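Long-range contact in binding domain (Hc) of Paraclostridial Mosquitocidal Protein 1 (Paraclostridium bifermentans, PDB 6HOX), which serves as the receptor-binding domain of an Anopheles-targeting clostridial neurotoxin, probably the part that targets host nerve cells: residues A[82-86]-A[196-200]. Numbering follows the deposited sequence.
Sequences NFSYF and LRGID
This is a water-bridged contact between two inter-strand loops at the edge of the concanavalin-like N-terminal receptor-binding subdomain, its centre about 33 Å from the centre of the chain. The segments run antiparallel, with CA atoms 4.8 Å apart at Ser84–Asp200 and 4.6 Å at Tyr85–Gly198, and bury 306 Å² in all. Phe83 O lies 3.4 Å from Asp200 N, at too poor an angle for a hydrogen bond. Instead a water donates to Phe83 O at 2.8 Å and accepts from Ile199 N at 2.7 Å, tying backbone to backbone. Ile199 CG1 packs 3.6 Å from Phe83 O and 4.3 Å from Phe83 CB, while Ser84 CA rests 3.8 Å from Asp200 CB.

The chain bends from extended Ser84 (-66°/160°) into Tyr85 (-59°/-32°), whose ring, with chi1 at t (-176°), lies along the 196–198 backbone: CE1 is 3.3 Å from Leu196 O and CD1 3.5 Å from Arg197 O. Arg197 sits at -101°/-139°. Gly198 is extended (-78°/141°); what a CB would strike there is Asp200 OD1, 2.8 Å away, with Asp200 chi1 at p. Tyr85 OH comes within 3.5 Å of Arg197 NH1, which hydrogen-bonds to Leu196 O at 3.1 Å and to Asn194 O.

Residues 82–86 lead into strand 89–96. The other loop links strands 186–192 and 205–207. The Phe83 side chain leaves the backbone sideways (chi1 m), and its ring runs on away from 196–200 to meet Trp123 of strand 122–128 and Phe89 edge-to-face, while Asp138 OD2, just beyond strand 131–137, accepts a hydrogen bond from Arg197 N.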
loop_
_atom_site.group_PDB
_atom_site.type_symbol
_atom_site.label_atom_id
_atom_site.label_comp_id
_atom_site.label_asym_id
_atom_site.label_seq_id
_atom_site.Cartn_x
_atom_site.Cartn_y
_atom_site.Cartn_z
ATOM N N ASN A 82 -11.692 26.033 -7.016
ATOM C CA ASN A 82 -11.226 27.389 -6.764
ATOM C C ASN A 82 -10.339 27.442 -5.510
ATOM O O ASN A 82 -10.710 26.950 -4.426
ATOM C CB ASN A 82 -12.401 28.357 -6.640
ATOM C CG ASN A 82 -11.962 29.689 -6.084
ATOM O OD1 ASN A 82 -12.293 30.032 -4.950
ATOM N ND2 ASN A 82 -11.169 30.409 -6.858
ATOM N N PHE A 83 -9.180 28.093 -5.667
ATOM C CA PHE A 83 -8.176 28.219 -4.614
ATOM C C PHE A 83 -8.004 29.698 -4.234
ATOM O O PHE A 83 -6.913 30.108 -3.855
ATOM C CB PHE A 83 -6.869 27.564 -5.079
ATOM C CG PHE A 83 -7.046 26.146 -5.560
ATOM C CD1 PHE A 83 -7.271 25.119 -4.656
ATOM C CD2 PHE A 83 -7.019 25.839 -6.912
ATOM C CE1 PHE A 83 -7.460 23.815 -5.091
ATOM C CE2 PHE A 83 -7.206 24.535 -7.345
ATOM C CZ PHE A 83 -7.428 23.527 -6.435
ATOM N N SER A 84 -9.097 30.472 -4.304
ATOM C CA SER A 84 -9.118 31.901 -3.934
ATOM C C SER A 84 -8.864 32.041 -2.428
ATOM O O SER A 84 -9.068 31.084 -1.675
ATOM C CB SER A 84 -10.425 32.551 -4.318
ATOM O OG SER A 84 -11.448 32.226 -3.382
ATOM N N TYR A 85 -8.452 33.242 -2.001
ATOM C CA TYR A 85 -8.015 33.474 -0.619
ATOM C C TYR A 85 -9.124 33.142 0.390
ATOM O O TYR A 85 -8.821 32.717 1.509
ATOM C CB TYR A 85 -7.545 34.913 -0.388
ATOM C CG TYR A 85 -6.996 35.127 1.001
ATOM C CD1 TYR A 85 -5.942 34.354 1.462
ATOM C CD2 TYR A 85 -7.550 36.053 1.873
ATOM C CE1 TYR A 85 -5.435 34.506 2.742
ATOM C CE2 TYR A 85 -7.051 36.221 3.157
ATOM C CZ TYR A 85 -5.990 35.443 3.595
ATOM O OH TYR A 85 -5.476 35.579 4.854
ATOM N N PHE A 86 -10.391 33.337 -0.000
ATOM C CA PHE A 86 -11.535 33.133 0.897
ATOM C C PHE A 86 -12.173 31.754 0.655
ATOM O O PHE A 86 -13.399 31.628 0.675
ATOM C CB PHE A 86 -12.547 34.272 0.724
ATOM N N LEU A 196 0.174 33.878 4.611
ATOM C CA LEU A 196 0.006 33.643 3.196
ATOM C C LEU A 196 -1.216 34.429 2.720
ATOM O O LEU A 196 -2.218 34.471 3.397
ATOM C CB LEU A 196 -0.187 32.139 2.975
ATOM C CG LEU A 196 0.519 31.541 1.763
ATOM C CD1 LEU A 196 1.999 31.877 1.773
ATOM C CD2 LEU A 196 0.319 30.030 1.731
ATOM N N ARG A 197 -1.112 35.052 1.550
ATOM C CA ARG A 197 -2.269 35.656 0.946
ATOM C C ARG A 197 -2.763 34.697 -0.146
ATOM O O ARG A 197 -2.813 33.461 0.075
ATOM C CB ARG A 197 -1.923 37.101 0.586
ATOM C CG ARG A 197 -1.596 37.947 1.812
ATOM C CD ARG A 197 -2.723 37.928 2.850
ATOM N NE ARG A 197 -2.451 38.683 4.073
ATOM C CZ ARG A 197 -2.197 38.145 5.269
ATOM N NH1 ARG A 197 -2.214 36.832 5.443
ATOM N NH2 ARG A 197 -1.919 38.932 6.293
ATOM N N GLY A 198 -3.164 35.246 -1.286
ATOM C CA GLY A 198 -3.859 34.469 -2.307
ATOM C C GLY A 198 -2.898 33.615 -3.117
ATOM O O GLY A 198 -1.800 34.046 -3.454
ATOM N N ILE A 199 -3.335 32.397 -3.442
ATOM C CA ILE A 199 -2.580 31.483 -4.295
ATOM C C ILE A 199 -3.382 31.173 -5.566
ATOM O O ILE A 199 -2.936 30.387 -6.387
ATOM C CB ILE A 199 -2.209 30.199 -3.532
ATOM C CG1 ILE A 199 -3.426 29.347 -3.161
ATOM C CG2 ILE A 199 -1.357 30.521 -2.322
ATOM C CD1 ILE A 199 -3.068 27.900 -2.869
ATOM N N ASP A 200 -4.565 31.781 -5.710
ATOM C CA ASP A 200 -5.404 31.579 -6.884
ATOM C C ASP A 200 -4.636 32.001 -8.137
ATOM O O ASP A 200 -3.759 32.885 -8.092
ATOM C CB ASP A 200 -6.716 32.356 -6.806
ATOM C CG ASP A 200 -6.531 33.775 -6.301
ATOM O OD1 ASP A 200 -6.054 33.941 -5.145
ATOM O OD2 ASP A 200 -6.846 34.703 -7.071
HETATM O O HOH W 1 -5.655 31.818 -2.096
#